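Local atomic coordinates of conserved hypothetical protein, putative anti-sigma factor (Parabacteroides distasonis, PDB entry 4M0N), a protein that is uncharacterised but probably acts as a FecR-like anti-sigma factor, of which this chain is the part that carries the FecR and FecR C-terminal regions. Residues 20-26 with 45-51; 58-64 with 78-84; 70-76 with 91-96. The protein carries 1 engineered substitution. All coordinates share one frame; numbering follows the deposited sequence. Where two conformers were deposited one is given.

Contact 1: 20-26 with 45-51; sequences LTEISVN and AGTVMRY. With MG (magnesium ion), chain B.
Glu22 OE1 is held by two nitrogens of Arg50: NE at 2.8 Å in the principal salt-bridge bond, and NH2 in a longer, weak one. The oxygen lies near the guanidinium plane, at its edge, yet the arginine meets it from above the carboxylate plane, the two flat groups being turned 79° apart. Both side chains start anti to their backbone N and run side by side from a non-hydrogen-bonded pair; Arg50 then bends at chi3 (-69°), which brings NE round to the oxygen. On the other face of the sheet Thr21 CG2 sits over the Tyr51 ring in a CH-pi contact, 3.3 Å from CZ, while Ile23 CD1 reaches the ring's edge at CE1. Thr21–Tyr51 and Ile23–Met49 are antiparallel hydrogen-bonded pairs, each closed by two nearly straight bonds. Beyond them the ladder frays: Thr47 O takes the N-H of Val25, and Gly46 N reaches Val25 O from well above the carbonyl plane. At the positive phi of Gly46 (91°) a side chain would be jammed against the preceding carbonyl O and crowded by the magnesium ion, which Gly46 O binds at 2.1 Å, with five waters completing an octahedral shell. Strand 21-24 is the outermost strand of a mixed sheet, and strand 48-51 passes the ladder on to strand 60-65, where Glu63 takes Arg50 NH1 in a second salt bridge. Ile23, Met49 and Tyr51 pack on Val33 of strand 31-34, and Ile23 and Met49 also touch Leu43 of strand 40-43, in the facing sheet.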
loop_
_atom_site.group_PDB
_atom_site.type_symbol
_atom_site.label_atom_id
_atom_site.label_comp_id
_atom_site.label_asym_id
_atom_site.label_seq_id
_atom_site.Cartn_x
_atom_site.Cartn_y
_atom_site.Cartn_z
ATOM N N LEU A 20 22.706 10.402 0.005
ATOM C CA LEU A 20 21.253 10.056 0.097
ATOM C C LEU A 20 20.446 10.842 -0.910
ATOM O O LEU A 20 20.634 12.051 -1.090
ATOM C CB LEU A 20 20.702 10.321 1.496
ATOM C CG LEU A 20 20.891 9.210 2.522
ATOM C CD1 LEU A 20 20.553 9.762 3.899
ATOM C CD2 LEU A 20 20.070 7.967 2.195
ATOM N N THR A 21 19.568 10.139 -1.609
ATOM C CA THR A 21 18.588 10.822 -2.398
ATOM C C THR A 21 17.212 10.380 -1.994
ATOM O O THR A 21 17.008 9.332 -1.363
ATOM C CB THR A 21 18.761 10.651 -3.908
ATOM O OG1 THR A 21 17.969 11.650 -4.585
ATOM C CG2 THR A 21 18.337 9.276 -4.357
ATOM N N GLU A 22 16.264 11.198 -2.405
ATOM C CA GLU A 22 14.918 10.968 -2.032
ATOM C C GLU A 22 14.023 11.255 -3.204
ATOM O O GLU A 22 14.155 12.298 -3.882
ATOM C CB GLU A 22 14.591 11.903 -0.876
ATOM C CG GLU A 22 13.248 11.674 -0.280
ATOM C CD GLU A 22 13.064 12.454 1.021
ATOM O OE1 GLU A 22 13.876 12.328 1.963
ATOM O OE2 GLU A 22 12.057 13.152 1.095
ATOM N N ILE A 23 13.106 10.335 -3.447
ATOM C CA ILE A 23 12.102 10.562 -4.447
ATOM C C ILE A 23 10.744 10.468 -3.835
ATOM O O ILE A 23 10.517 9.723 -2.870
ATOM C CB ILE A 23 12.228 9.582 -5.620
ATOM C CG1 ILE A 23 12.103 8.139 -5.165
ATOM C CG2 ILE A 23 13.571 9.777 -6.294
ATOM C CD1 ILE A 23 12.345 7.156 -6.294
ATOM N N SER A 24 9.841 11.241 -4.406
ATOM C CA SER A 24 8.485 11.245 -3.970
ATOM C C SER A 24 7.617 11.184 -5.198
ATOM O O SER A 24 8.050 11.541 -6.314
ATOM C CB SER A 24 8.218 12.489 -3.141
ATOM O OG SER A 24 8.090 13.608 -3.942
ATOM N N VAL A 25 6.397 10.726 -4.982
ATOM C CA VAL A 25 5.425 10.507 -6.030
ATOM C C VAL A 25 4.183 11.276 -5.668
ATOM O O VAL A 25 3.642 11.132 -4.566
ATOM C CB VAL A 25 5.087 9.012 -6.154
ATOM C CG1 VAL A 25 4.211 8.764 -7.359
ATOM C CG2 VAL A 25 6.377 8.191 -6.259
ATOM N N ASN A 26 3.740 12.118 -6.572
ATOM C CA ASN A 26 2.528 12.874 -6.346
ATOM C C ASN A 26 1.306 11.998 -6.379
ATOM O O ASN A 26 1.307 10.885 -6.952
ATOM C CB ASN A 26 2.366 13.925 -7.433
ATOM C CG ASN A 26 3.432 14.994 -7.377
ATOM O OD1 ASN A 26 3.899 15.360 -6.309
ATOM N ND2 ASN A 26 3.814 15.493 -8.532
ATOM N N ALA A 45 1.314 6.303 -5.771
ATOM C CA ALA A 45 0.937 7.672 -5.497
ATOM C C ALA A 45 1.086 8.019 -4.024
ATOM O O ALA A 45 0.620 7.279 -3.154
ATOM C CB ALA A 45 -0.545 7.861 -5.895
ATOM N N GLY A 46 1.759 9.129 -3.736
ATOM C CA GLY A 46 1.807 9.617 -2.355
ATOM C C GLY A 46 2.961 9.124 -1.529
ATOM O O GLY A 46 2.992 9.317 -0.291
ATOM N N THR A 47 3.882 8.438 -2.186
ATOM C CA THR A 47 4.982 7.749 -1.513
ATOM C C THR A 47 6.288 8.488 -1.584
ATOM O O THR A 47 6.585 9.149 -2.574
ATOM C CB THR A 47 5.156 6.380 -2.154
ATOM O OG1 THR A 47 3.908 5.699 -2.057
ATOM C CG2 THR A 47 6.258 5.588 -1.534
ATOM N N VAL A 48 7.072 8.324 -0.524
ATOM C CA VAL A 48 8.437 8.841 -0.440
ATOM C C VAL A 48 9.375 7.707 -0.128
ATOM O O VAL A 48 9.052 6.861 0.731
ATOM C CB VAL A 48 8.608 9.841 0.705
ATOM C CG1 VAL A 48 9.981 10.500 0.610
ATOM C CG2 VAL A 48 7.496 10.859 0.703
ATOM N N MET A 49 10.514 7.683 -0.822
ATOM C CA MET A 49 11.562 6.739 -0.557
ATOM C C MET A 49 12.936 7.437 -0.568
ATOM O O MET A 49 13.226 8.276 -1.439
ATOM C CB MET A 49 11.521 5.546 -1.535
ATOM C CG MET A 49 12.636 4.541 -1.287
ATOM S SD MET A 49 12.541 3.067 -2.324
ATOM C CE MET A 49 12.973 3.725 -3.916
ATOM N N ARG A 50 13.767 7.054 0.398
ATOM C CA ARG A 50 15.106 7.594 0.604
ATOM C C ARG A 50 16.072 6.434 0.473
ATOM O O ARG A 50 15.873 5.378 1.093
ATOM C CB ARG A 50 15.121 8.170 2.045
ATOM C CG ARG A 50 16.069 9.250 2.453
ATOM C CD ARG A 50 15.660 9.668 3.884
ATOM N NE ARG A 50 14.358 10.345 3.857
ATOM C CZ ARG A 50 13.206 9.951 4.404
ATOM N NH1 ARG A 50 13.087 8.837 5.117
ATOM N NH2 ARG A 50 12.133 10.719 4.218
ATOM N N TYR A 51 17.101 6.602 -0.356
ATOM C CA TYR A 51 18.080 5.543 -0.609
ATOM C C TYR A 51 19.402 6.199 -0.937
ATOM O O TYR A 51 19.425 7.378 -1.340
ATOM C CB TYR A 51 17.614 4.622 -1.743
ATOM C CG TYR A 51 17.397 5.312 -3.091
ATOM C CD1 TYR A 51 16.182 5.883 -3.398
ATOM C CD2 TYR A 51 18.392 5.325 -4.065
ATOM C CE1 TYR A 51 15.953 6.504 -4.611
ATOM C CE2 TYR A 51 18.172 5.938 -5.300
ATOM C CZ TYR A 51 16.935 6.512 -5.565
ATOM O OH TYR A 51 16.657 7.140 -6.766
HETATM MG MG MG B . 2.162 10.608 1.099
HETATM O O HOH W 1 4.561 11.966 -2.156
HETATM O O HOH W 2 4.037 10.921 1.740
HETATM O O HOH W 3 1.782 9.233 2.550
HETATM O O HOH W 4 2.346 12.218 -0.321
HETATM O O HOH W 5 1.347 12.103 2.456
HETATM O O HOH W 6 0.266 10.311 0.396
#

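Contact 2: 58-64 with 78-84; sequences DIRLVEM and KPFIVRT
Arg60 leaves its strand with CG beside the backbone N (chi1 -67°) and bends at chi3 (-74°), a course that turns the edge of its guanidinium to the carbonyl of Lys78. NE and NH2 both donate to Lys78 O, at 2.9 and 2.8 Å, a side-on grip on one oxygen lying near the guanidinium plane. Phe80 CB lies over one guanidinium face; with CG anti to the backbone N (chi1 -170°), its ring stands almost perpendicular to that group. The aliphatic stem of Lys78 passes Arg60 CG, with CE 3.9 Å away, before NZ reaches Phe55 O. Strands 60-64 and 80-83 are parallel neighbours: Arg60 and Val62 each use N and O to bond residues flanking their partners, and Met64 N extends the ladder to Arg83 O. On the Arg60 face Val62 CG2 meets Phe80 CE1. On the opposite face Leu61 CD1 packs on Ile81 CG2 at 3.7 Å and also lies over the centre of the Arg83 guanidinium, 3.9 Å from CZ. Arg83 pairs with Asp88 and Glu63 with Arg50; a water links Glu63 OE2 to Arg83 NH1. With Asp37 and the carbonyls of Met73 and Leu92 joining Lys78 O, the buried Arg60 head is ringed by acceptors, which would probably stabilise its positive charge and fix its rotation.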
loop_
_atom_site.group_PDB
_atom_site.type_symbol
_atom_site.label_atom_id
_atom_site.label_comp_id
_atom_site.label_asym_id
_atom_site.label_seq_id
_atom_site.Cartn_x
_atom_site.Cartn_y
_atom_site.Cartn_z
ATOM N N ASP A 58 27.067 -3.152 5.043
ATOM C CA ASP A 58 26.801 -4.596 4.956
ATOM C C ASP A 58 25.310 -4.918 4.738
ATOM O O ASP A 58 24.919 -6.090 4.651
ATOM C CB ASP A 58 27.285 -5.314 6.222
ATOM C CG ASP A 58 26.583 -4.823 7.486
ATOM O OD1 ASP A 58 26.511 -3.591 7.690
ATOM O OD2 ASP A 58 26.104 -5.669 8.274
ATOM N N ILE A 59 24.476 -3.888 4.682
ATOM C CA ILE A 59 23.070 -4.088 4.383
ATOM C C ILE A 59 22.713 -3.113 3.283
ATOM O O ILE A 59 23.362 -2.075 3.116
ATOM C CB ILE A 59 22.162 -3.854 5.618
ATOM C CG1 ILE A 59 22.327 -2.435 6.156
ATOM C CG2 ILE A 59 22.493 -4.856 6.714
ATOM C CD1 ILE A 59 21.240 -2.024 7.131
ATOM N N ARG A 60 21.718 -3.481 2.496
ATOM C CA ARG A 60 21.161 -2.590 1.517
ATOM C C ARG A 60 19.907 -1.988 2.158
ATOM O O ARG A 60 18.870 -2.625 2.156
ATOM C CB ARG A 60 20.775 -3.389 0.278
ATOM C CG ARG A 60 21.967 -3.967 -0.458
ATOM C CD ARG A 60 21.528 -4.878 -1.590
ATOM N NE ARG A 60 21.025 -6.141 -1.099
ATOM C CZ ARG A 60 20.292 -7.005 -1.807
ATOM N NH1 ARG A 60 19.934 -6.741 -3.053
ATOM N NH2 ARG A 60 19.932 -8.168 -1.280
ATOM N N LEU A 61 20.013 -0.766 2.679
ATOM C CA LEU A 61 18.924 -0.135 3.434
ATOM C C LEU A 61 18.249 0.993 2.674
ATOM O O LEU A 61 18.917 1.890 2.172
ATOM C CB LEU A 61 19.474 0.446 4.738
ATOM C CG LEU A 61 18.467 1.201 5.618
ATOM C CD1 LEU A 61 17.505 0.215 6.246
ATOM C CD2 LEU A 61 19.247 1.960 6.677
ATOM N N VAL A 62 16.921 0.950 2.605
ATOM C CA VAL A 62 16.122 2.060 2.118
ATOM C C VAL A 62 15.052 2.385 3.174
ATOM O O VAL A 62 14.717 1.538 4.033
ATOM C CB VAL A 62 15.549 1.826 0.712
ATOM C CG1 VAL A 62 16.661 1.428 -0.268
ATOM C CG2 VAL A 62 14.428 0.799 0.714
ATOM N N GLU A 63 14.602 3.634 3.166
ATOM C CA GLU A 63 13.534 4.093 4.053
ATOM C C GLU A 63 12.375 4.501 3.194
ATOM O O GLU A 63 12.560 5.121 2.146
ATOM C CB GLU A 63 13.967 5.279 4.930
ATOM C CG GLU A 63 14.964 4.919 6.022
ATOM C CD GLU A 63 15.393 6.129 6.845
ATOM O OE1 GLU A 63 15.146 7.266 6.424
ATOM O OE2 GLU A 63 16.006 5.927 7.902
ATOM N N MET A 64 11.166 4.129 3.600
ATOM C CA MET A 64 10.027 4.420 2.801
ATOM C C MET A 64 8.813 4.710 3.653
ATOM O O MET A 64 8.627 4.119 4.715
ATOM C CB MET A 64 9.759 3.228 1.871
ATOM C CG MET A 64 8.711 3.506 0.825
ATOM S SD MET A 64 7.013 3.084 1.260
ATOM C CE MET A 64 7.194 1.301 1.408
ATOM N N LYS A 78 24.190 -9.855 1.614
ATOM C CA LYS A 78 23.865 -8.464 1.869
ATOM C C LYS A 78 22.341 -8.320 1.932
ATOM O O LYS A 78 21.688 -8.126 0.912
ATOM C CB LYS A 78 24.454 -7.597 0.754
ATOM C CG LYS A 78 24.894 -6.211 1.187
ATOM C CD LYS A 78 25.700 -5.555 0.073
ATOM C CE LYS A 78 25.836 -4.052 0.266
ATOM N NZ LYS A 78 26.566 -3.416 -0.868
ATOM N N PRO A 79 21.769 -8.472 3.131
ATOM C CA PRO A 79 20.323 -8.360 3.230
ATOM C C PRO A 79 19.850 -6.993 2.774
ATOM O O PRO A 79 20.588 -5.992 2.894
ATOM C CB PRO A 79 20.058 -8.523 4.721
ATOM C CG PRO A 79 21.235 -9.276 5.248
ATOM C CD PRO A 79 22.396 -8.802 4.423
ATOM N N PHE A 80 18.634 -6.963 2.245
ATOM C CA PHE A 80 17.987 -5.731 1.823
ATOM C C PHE A 80 16.938 -5.418 2.877
ATOM O O PHE A 80 16.169 -6.299 3.219
ATOM C CB PHE A 80 17.294 -5.977 0.481
ATOM C CG PHE A 80 16.784 -4.739 -0.174
ATOM C CD1 PHE A 80 15.558 -4.175 0.203
ATOM C CD2 PHE A 80 17.508 -4.145 -1.204
ATOM C CE1 PHE A 80 15.101 -3.025 -0.424
ATOM C CE2 PHE A 80 17.055 -2.989 -1.817
ATOM C CZ PHE A 80 15.844 -2.430 -1.436
ATOM N N ILE A 81 16.921 -4.186 3.369
ATOM C CA ILE A 81 15.948 -3.791 4.385
ATOM C C ILE A 81 15.125 -2.609 3.921
ATOM O O ILE A 81 15.663 -1.533 3.567
ATOM C CB ILE A 81 16.625 -3.465 5.718
ATOM C CG1 ILE A 81 17.330 -4.699 6.269
ATOM C CG2 ILE A 81 15.576 -2.918 6.691
ATOM C CD1 ILE A 81 18.036 -4.477 7.591
ATOM N N VAL A 82 13.812 -2.795 3.912
ATOM C CA VAL A 82 12.917 -1.661 3.716
ATOM C C VAL A 82 12.494 -1.222 5.119
ATOM O O VAL A 82 11.805 -1.954 5.826
ATOM C CB VAL A 82 11.684 -2.021 2.892
ATOM C CG1 VAL A 82 10.734 -0.807 2.842
ATOM C CG2 VAL A 82 12.075 -2.493 1.500
ATOM N N ARG A 83 12.930 -0.041 5.508
ATOM C CA ARG A 83 12.650 0.500 6.829
ATOM C C ARG A 83 11.490 1.463 6.766
ATOM O O ARG A 83 11.552 2.531 6.129
ATOM C CB ARG A 83 13.878 1.206 7.399
ATOM C CG ARG A 83 13.648 1.912 8.736
ATOM C CD ARG A 83 14.964 2.052 9.480
ATOM N NE ARG A 83 15.479 0.744 9.837
ATOM C CZ ARG A 83 16.751 0.468 10.100
ATOM N NH1 ARG A 83 17.675 1.429 10.107
ATOM N NH2 ARG A 83 17.094 -0.781 10.412
ATOM N N THR A 84 10.425 1.048 7.426
ATOM C CA THR A 84 9.281 1.878 7.643
ATOM C C THR A 84 9.148 2.195 9.127
ATOM O O THR A 84 9.781 1.578 9.989
ATOM C CB THR A 84 7.996 1.217 7.169
ATOM O OG1 THR A 84 7.640 0.163 8.078
ATOM C CG2 THR A 84 8.132 0.688 5.772
HETATM O O HOH W 7 17.694 4.106 9.083
#

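Contact 3: 70-76 with 91-96. Engineered in segment 91-96: Ala94 (natural residue Thr).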
loop_
_atom_site.group_PDB
_atom_site.type_symbol
_atom_site.label_atom_id
_atom_site.label_comp_id
_atom_site.label_asym_id
_atom_site.label_seq_id
_atom_site.Cartn_x
_atom_site.Cartn_y
_atom_site.Cartn_z
ATOM N N PHE A 70 8.735 -3.904 -4.245
ATOM C CA PHE A 70 10.144 -4.183 -4.388
ATOM C C PHE A 70 10.391 -5.539 -5.055
ATOM O O PHE A 70 9.823 -6.546 -4.635
ATOM C CB PHE A 70 10.777 -4.226 -3.003
ATOM C CG PHE A 70 10.711 -2.931 -2.279
ATOM C CD1 PHE A 70 9.570 -2.590 -1.583
ATOM C CD2 PHE A 70 11.789 -2.063 -2.294
ATOM C CE1 PHE A 70 9.496 -1.377 -0.938
ATOM C CE2 PHE A 70 11.732 -0.849 -1.663
ATOM C CZ PHE A 70 10.572 -0.506 -0.985
ATOM N N ASN A 71 11.219 -5.557 -6.091
ATOM C CA ASN A 71 11.703 -6.817 -6.626
ATOM C C ASN A 71 13.194 -6.821 -6.360
ATOM O O ASN A 71 13.976 -6.258 -7.127
ATOM C CB ASN A 71 11.385 -6.937 -8.104
ATOM C CG ASN A 71 11.749 -8.294 -8.670
ATOM O OD1 ASN A 71 12.483 -9.040 -8.074
ATOM N ND2 ASN A 71 11.254 -8.588 -9.853
ATOM N N VAL A 72 13.567 -7.423 -5.229
ATOM C CA VAL A 72 14.924 -7.360 -4.734
ATOM C C VAL A 72 15.858 -8.384 -5.348
ATOM O O VAL A 72 15.623 -9.571 -5.261
ATOM C CB VAL A 72 14.974 -7.480 -3.189
ATOM C CG1 VAL A 72 16.430 -7.497 -2.703
ATOM C CG2 VAL A 72 14.223 -6.321 -2.568
ATOM N N MET A 73 16.927 -7.867 -5.958
ATOM C CA MET A 73 18.021 -8.668 -6.473
ATOM C C MET A 73 18.688 -9.494 -5.374
ATOM O O MET A 73 19.069 -8.970 -4.341
ATOM C CB MET A 73 19.032 -7.733 -7.126
ATOM C CG MET A 73 18.695 -7.373 -8.562
ATOM S SD MET A 73 19.060 -8.706 -9.744
ATOM C CE MET A 73 20.531 -9.399 -9.056
ATOM N N ARG A 74 18.817 -10.801 -5.609
ATOM C CA ARG A 74 19.292 -11.692 -4.585
ATOM C C ARG A 74 20.745 -11.375 -4.310
ATOM O O ARG A 74 21.568 -11.332 -5.219
ATOM C CB ARG A 74 19.133 -13.165 -4.967
ATOM C CG ARG A 74 19.479 -14.095 -3.811
ATOM C CD ARG A 74 19.169 -15.554 -4.110
ATOM N NE ARG A 74 19.255 -16.331 -2.876
ATOM C CZ ARG A 74 18.285 -16.449 -1.970
ATOM N NH1 ARG A 74 17.104 -15.870 -2.150
ATOM N NH2 ARG A 74 18.492 -17.170 -0.875
ATOM N N ASP A 75 21.012 -11.073 -3.049
ATOM C CA ASP A 75 22.353 -11.046 -2.517
ATOM C C ASP A 75 22.261 -11.647 -1.119
ATOM O O ASP A 75 21.869 -10.974 -0.168
ATOM C CB ASP A 75 22.903 -9.623 -2.495
ATOM C CG ASP A 75 24.390 -9.580 -2.221
ATOM O OD1 ASP A 75 24.896 -10.484 -1.528
ATOM O OD2 ASP A 75 25.047 -8.629 -2.674
ATOM N N GLU A 76 22.585 -12.935 -1.004
ATOM C CA GLU A 76 22.576 -13.609 0.297
ATOM C C GLU A 76 23.568 -12.952 1.263
ATOM O O GLU A 76 23.337 -12.907 2.472
ATOM C CB GLU A 76 22.906 -15.099 0.153
ATOM C CG GLU A 76 21.832 -15.932 -0.536
ATOM C CD GLU A 76 22.192 -17.416 -0.617
ATOM O OE1 GLU A 76 23.395 -17.744 -0.721
ATOM O OE2 GLU A 76 21.269 -18.263 -0.585
ATOM N N VAL A 91 14.966 -8.962 3.502
ATOM C CA VAL A 91 15.005 -10.065 2.589
ATOM C C VAL A 91 16.435 -10.295 2.112
ATOM O O VAL A 91 17.294 -9.408 2.225
ATOM C CB VAL A 91 14.087 -9.905 1.356
ATOM C CG1 VAL A 91 12.654 -9.553 1.748
ATOM C CG2 VAL A 91 14.646 -8.904 0.357
ATOM N N LEU A 92 16.667 -11.465 1.530
ATOM C CA LEU A 92 17.878 -11.671 0.743
ATOM C C LEU A 92 17.605 -11.512 -0.752
ATOM O O LEU A 92 18.415 -10.978 -1.499
ATOM C CB LEU A 92 18.446 -13.056 1.016
ATOM C CG LEU A 92 18.702 -13.403 2.475
ATOM C CD1 LEU A 92 19.292 -14.812 2.535
ATOM C CD2 LEU A 92 19.648 -12.415 3.132
ATOM N N GLY A 93 16.455 -12.011 -1.174
ATOM C CA GLY A 93 16.016 -11.912 -2.558
ATOM C C GLY A 93 14.564 -12.288 -2.508
ATOM O O GLY A 93 14.240 -13.377 -2.104
ATOM N N ALA A 94 13.681 -11.354 -2.842
ATOM C CA ALA A 94 12.242 -11.587 -2.803
ATOM C C ALA A 94 11.544 -10.450 -3.513
ATOM O O ALA A 94 12.154 -9.401 -3.723
ATOM C CB ALA A 94 11.752 -11.638 -1.369
ATOM N N SER A 95 10.300 -10.645 -3.908
ATOM C CA SER A 95 9.511 -9.512 -4.392
ATOM C C SER A 95 8.290 -9.410 -3.522
ATOM O O SER A 95 7.642 -10.401 -3.190
ATOM C CB SER A 95 9.173 -9.577 -5.885
ATOM O OG SER A 95 8.253 -10.616 -6.239
ATOM N N PHE A 96 7.992 -8.190 -3.133
ATOM C CA PHE A 96 6.968 -7.967 -2.119
ATOM C C PHE A 96 6.490 -6.537 -2.133
ATOM O O PHE A 96 7.226 -5.618 -2.547
ATOM C CB PHE A 96 7.507 -8.304 -0.737
ATOM C CG PHE A 96 8.765 -7.548 -0.394
ATOM C CD1 PHE A 96 10.003 -7.979 -0.851
ATOM C CD2 PHE A 96 8.704 -6.401 0.366
ATOM C CE1 PHE A 96 11.153 -7.251 -0.574
ATOM C CE2 PHE A 96 9.859 -5.647 0.627
ATOM C CZ PHE A 96 11.089 -6.100 0.173
HETATM O O HOH W 8 13.919 -15.744 -1.100
#
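Phe70 and Phe96 form an antiparallel hydrogen-bonded pair in the antiparallel sheet of the FecR region, where strands 67-72 and 94-100 are neighbours. Among the backbone bonds, Phe70 N to Phe96 O is the shortest at 2.8 Å, and Phe96 N returns to Phe70 O. Val72 N donates to Ala94 O; Ala94 is an engineered residue, threonine in the natural protein. Past the strand the two segments stay in touch through Asp75 N, which donates to Leu92 O at 3.0 Å. The aromatic contact is slid rather than stacked: the ring planes are only 15° apart, but the rings barely overlap. Instead Phe70 CB covers the Phe96 face, 3.7 Å from CZ, in a CH-pi contact. Phe96 can lie under that methylene because its CG stands between the backbone N and the carbonyl carbon (chi1 56°), which turns the ring back across the strand pair. Apolar contacts fan out from Val72, whose CG2 touches Phe96 CE1 and whose CG1 touches Val91 CG2, both at 3.8 Å; the second is already a contact onto the mixed sheet. Phe70, Val72 and Phe96 face that sheet, Phe70 and Val72 packing on Phe80 and Phe96 on Val116. Beyond the strands, in the turn of 74-76, the contacts become polar. A water donates to Gly93 O and accepts a weak bond from Arg74 NH1, while Arg74, extended from CG to NE, sets NH2 3.0 Å from Glu76 OE2, a nearly straight in-plane salt bridge that uses the anti lone pair of that oxygen.

Overall arrangement
Contacts 1 and 2 are strand pairs of one mixed sheet, the first antiparallel at its outer edge and the second parallel further in; contact 3 belongs to the sheet packed against it. Strands 48-51 and 60-65 are neighbours, so the Arg50–Glu63 salt bridge ties contact 1 to contact 2 on the face turned from the core. On the inner face Met49, Val82 and Phe70 bring all three together as apolar packing. Contacts 2 and 3, their centres about 10 Å apart, interleave along the chain and share the buried arginine, Arg60. An ion pair crosses contact 1 directly; contact 2 joins its charges through water, and in contact 3 the pair lies within one segment. Metal binding belongs to contact 1.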